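Local coordinates for SM80.1 Vicilin (Solanum melongena, PDB 5VF5), which is a 7S vicilin of the cupin superfamily that probably serves as a seed storage protein and binds a copper ion, at residues A[267-277]-A[329-340]. Residues are numbered along the deposited sequence; the frame is centred on the assembly and turned at random. Where two conformers were deposited one is given.
Sequences VVMVVEGNARF and FIATGGSNFRVV
Arg338 O takes two backbone N-H groups at once, from Val271 and Glu272, at 2.8 Å from Val271 N and 3.2 Å from Glu272 N. This is a classic beta bulge: the extra residue, Val271, shifts the register by one, so Val270 pairs with Val339 but Glu272 pairs with Arg338. Beside the bulge, Val271 CG2 packs against the CB and CG of Arg338. The Glu272 and Arg338 side chains run alongside each other, and Arg338 NE gives Glu272 OE1 a nearly straight hydrogen bond (3.1 Å, 175° at the hydrogen) within a salt bridge; NE stands above the carboxylate plane, while OE1 lies in the guanidinium plane. From the same face Asn336 ND2 reaches OE1 at 3.0 Å, on the anti side but tilted out of the carboxylate plane; two waters also donate to OE1, one of them bridging to Arg338 NH2. Asn336 ND2 has a further partner in Asn249 OD1, on strand 243-250.

In the C-terminal cupin domain of this bicupin chain, strands 265-272 and 337-344 are neighbours in one sheet, while 275-281 and 327-331 pair in another. Each segment thus passes from one sheet to the other, and the Phe337 ring lies in the bend of 267-277, between Val270 and Ala275. Ala275 CB sits squarely over one ring face, 3.3 Å from the Phe337 centroid, a tight CH-pi contact; a chi1 of 173°, with CG trans to N, carries the ring across to that methyl. Val270 CG1 touches Phe337 CE1 at 3.6 Å.

Beyond Gly273, Thr332 N binds Asn274 O from above the carbonyl plane. A water accepts from Asn274 N, and Asn274 OD1 is held by Asn314. Further along, Arg276 and Ile330 exchange two backbone hydrogen bonds, and Phe277 CB sits 3.8 Å from Phe329 CD2.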
# COMPACT_ATOMS: atom_id res chain seq x y z
N VAL A 267 6.68 0.52 2.84
CA VAL A 267 6.28 -0.69 2.15
C VAL A 267 5.78 -0.27 0.79
O VAL A 267 4.67 0.30 0.68
CB VAL A 267 5.21 -1.48 2.93
CG1 VAL A 267 4.90 -2.76 2.22
CG2 VAL A 267 5.65 -1.78 4.37
N VAL A 268 6.63 -0.46 -0.21
CA VAL A 268 6.48 0.12 -1.55
C VAL A 268 5.92 -0.91 -2.49
O VAL A 268 6.51 -1.99 -2.60
CB VAL A 268 7.86 0.60 -2.05
CG1 VAL A 268 7.80 1.07 -3.50
CG2 VAL A 268 8.36 1.69 -1.10
N MET A 269 4.79 -0.65 -3.12
CA MET A 269 4.28 -1.59 -4.18
C MET A 269 4.19 -0.94 -5.51
O MET A 269 3.77 0.21 -5.72
CB MET A 269 2.88 -2.16 -3.95
CG MET A 269 2.47 -3.21 -5.03
SD MET A 269 0.88 -3.94 -4.74
CE MET A 269 -0.16 -2.55 -5.07
N VAL A 270 4.68 -1.70 -6.47
CA VAL A 270 4.79 -1.20 -7.84
C VAL A 270 3.44 -1.30 -8.50
O VAL A 270 2.79 -2.34 -8.46
CB VAL A 270 5.78 -2.02 -8.68
CG1 VAL A 270 5.93 -1.44 -10.06
CG2 VAL A 270 7.13 -2.06 -7.97
N VAL A 271 3.00 -0.17 -9.07
CA VAL A 271 1.73 -0.09 -9.80
C VAL A 271 1.90 -0.05 -11.32
O VAL A 271 1.01 -0.53 -11.99
CB VAL A 271 0.79 0.97 -9.27
CG1 VAL A 271 0.49 0.66 -7.81
CG2 VAL A 271 1.37 2.34 -9.41
N GLU A 272 3.00 0.53 -11.81
CA GLU A 272 3.28 0.68 -13.24
C GLU A 272 4.75 0.56 -13.48
O GLU A 272 5.53 1.10 -12.70
CB GLU A 272 2.82 2.07 -13.79
CG GLU A 272 1.31 2.25 -13.79
CD GLU A 272 0.84 3.68 -14.04
OE1 GLU A 272 1.57 4.47 -14.66
OE2 GLU A 272 -0.28 4.02 -13.59
N GLY A 273 5.15 -0.16 -14.55
CA GLY A 273 6.52 -0.15 -14.97
C GLY A 273 7.46 -1.06 -14.22
O GLY A 273 7.03 -1.99 -13.51
N ASN A 274 8.75 -0.78 -14.41
CA ASN A 274 9.84 -1.59 -13.90
C ASN A 274 10.96 -0.68 -13.44
O ASN A 274 11.18 0.42 -13.99
CB ASN A 274 10.42 -2.43 -15.04
CG ASN A 274 9.51 -3.52 -15.47
OD1 ASN A 274 9.15 -4.36 -14.68
ND2 ASN A 274 9.09 -3.47 -16.71
N ALA A 275 11.68 -1.13 -12.42
CA ALA A 275 12.86 -0.43 -11.98
C ALA A 275 13.92 -1.35 -11.43
O ALA A 275 13.64 -2.45 -10.95
CB ALA A 275 12.48 0.65 -10.94
N ARG A 276 15.14 -0.86 -11.47
CA ARG A 276 16.31 -1.41 -10.77
C ARG A 276 16.38 -0.63 -9.46
O ARG A 276 16.21 0.57 -9.48
CB ARG A 276 17.55 -1.17 -11.68
CG ARG A 276 18.97 -1.10 -11.16
CD ARG A 276 19.94 -0.70 -12.32
NE ARG A 276 21.34 -0.69 -11.89
CZ ARG A 276 22.33 0.06 -12.42
NH1 ARG A 276 22.08 0.88 -13.43
NH2 ARG A 276 23.58 -0.01 -11.93
N PHE A 277 16.58 -1.30 -8.33
CA PHE A 277 16.86 -0.63 -7.09
C PHE A 277 18.22 -0.99 -6.55
O PHE A 277 18.69 -2.12 -6.75
CB PHE A 277 15.77 -0.87 -6.05
CG PHE A 277 15.73 -2.27 -5.50
CD1 PHE A 277 16.46 -2.59 -4.37
CD2 PHE A 277 14.93 -3.25 -6.08
CE1 PHE A 277 16.41 -3.87 -3.82
CE2 PHE A 277 14.90 -4.54 -5.56
CZ PHE A 277 15.66 -4.85 -4.44
N PHE A 329 16.10 4.21 -6.98
CA PHE A 329 15.34 3.47 -8.00
C PHE A 329 15.66 4.09 -9.36
O PHE A 329 15.63 5.31 -9.50
CB PHE A 329 13.84 3.56 -7.79
CG PHE A 329 13.35 3.03 -6.48
CD1 PHE A 329 13.27 3.85 -5.37
CD2 PHE A 329 12.94 1.71 -6.35
CE1 PHE A 329 12.78 3.36 -4.15
CE2 PHE A 329 12.45 1.21 -5.17
CZ PHE A 329 12.37 2.03 -4.06
N ILE A 330 15.84 3.24 -10.36
CA ILE A 330 16.18 3.64 -11.70
C ILE A 330 15.09 2.98 -12.60
O ILE A 330 15.00 1.75 -12.69
CB ILE A 330 17.57 3.12 -12.15
CG1 ILE A 330 18.67 3.73 -11.28
CG2 ILE A 330 17.80 3.47 -13.60
CD1 ILE A 330 19.00 2.89 -10.06
N ALA A 331 14.27 3.79 -13.23
CA ALA A 331 13.27 3.34 -14.16
C ALA A 331 13.92 2.68 -15.35
O ALA A 331 14.97 3.11 -15.85
CB ALA A 331 12.38 4.48 -14.60
N THR A 332 13.36 1.55 -15.75
CA THR A 332 13.98 0.84 -16.83
C THR A 332 13.02 0.93 -18.01
O THR A 332 11.97 0.30 -18.00
CB THR A 332 14.56 -0.55 -16.38
OG1 THR A 332 13.61 -1.40 -15.75
CG2 THR A 332 15.82 -0.35 -15.40
N GLY A 333 13.35 1.99 -18.80
CA GLY A 333 13.03 2.33 -20.21
C GLY A 333 11.70 2.54 -20.94
O GLY A 333 11.45 3.61 -21.52
N GLY A 334 10.87 1.51 -21.02
CA GLY A 334 9.70 1.62 -21.86
C GLY A 334 8.45 2.16 -21.19
O GLY A 334 7.38 2.16 -21.79
N SER A 335 8.59 2.61 -19.95
CA SER A 335 7.44 3.03 -19.16
C SER A 335 7.96 3.92 -18.04
O SER A 335 9.13 3.82 -17.62
CB SER A 335 6.73 1.77 -18.56
OG SER A 335 5.60 2.06 -17.76
N ASN A 336 7.10 4.83 -17.60
CA ASN A 336 7.30 5.40 -16.28
C ASN A 336 7.23 4.25 -15.25
O ASN A 336 6.70 3.15 -15.53
CB ASN A 336 6.21 6.39 -15.97
CG ASN A 336 4.88 5.72 -15.89
OD1 ASN A 336 4.45 5.07 -16.86
ND2 ASN A 336 4.23 5.82 -14.76
N PHE A 337 7.81 4.50 -14.08
CA PHE A 337 7.79 3.58 -12.95
C PHE A 337 7.01 4.27 -11.84
O PHE A 337 7.43 5.33 -11.36
CB PHE A 337 9.19 3.27 -12.50
CG PHE A 337 9.30 2.46 -11.22
CD1 PHE A 337 8.94 1.12 -11.21
CD2 PHE A 337 9.82 3.03 -10.03
CE1 PHE A 337 9.08 0.35 -10.07
CE2 PHE A 337 9.95 2.24 -8.91
CZ PHE A 337 9.60 0.90 -8.93
N ARG A 338 5.87 3.71 -11.49
CA ARG A 338 4.99 4.28 -10.48
C ARG A 338 4.73 3.33 -9.33
O ARG A 338 4.46 2.15 -9.51
CB ARG A 338 3.63 4.62 -11.10
CG ARG A 338 2.80 5.57 -10.25
CD ARG A 338 1.47 5.97 -10.91
NE ARG A 338 1.63 6.45 -12.30
CZ ARG A 338 1.80 7.73 -12.67
NH1 ARG A 338 1.87 8.73 -11.77
NH2 ARG A 338 1.91 8.02 -13.97
N VAL A 339 4.87 3.89 -8.13
CA VAL A 339 4.71 3.10 -6.88
C VAL A 339 3.79 3.81 -5.91
O VAL A 339 3.69 5.07 -5.93
CB VAL A 339 6.06 2.79 -6.16
CG1 VAL A 339 7.00 2.10 -7.12
CG2 VAL A 339 6.70 4.04 -5.60
N VAL A 340 3.17 3.04 -5.04
CA VAL A 340 2.50 3.55 -3.87
C VAL A 340 3.26 3.00 -2.70
O VAL A 340 3.57 1.80 -2.66
CB VAL A 340 1.05 3.05 -3.77
CG1 VAL A 340 0.40 3.52 -2.46
CG2 VAL A 340 0.31 3.54 -4.97
O HOH W 1 1.45 6.48 -16.45
O HOH W 2 2.18 3.77 -17.61
O HOH W 3 9.61 1.27 -16.49
O HOH W 4 9.14 -1.19 -18.48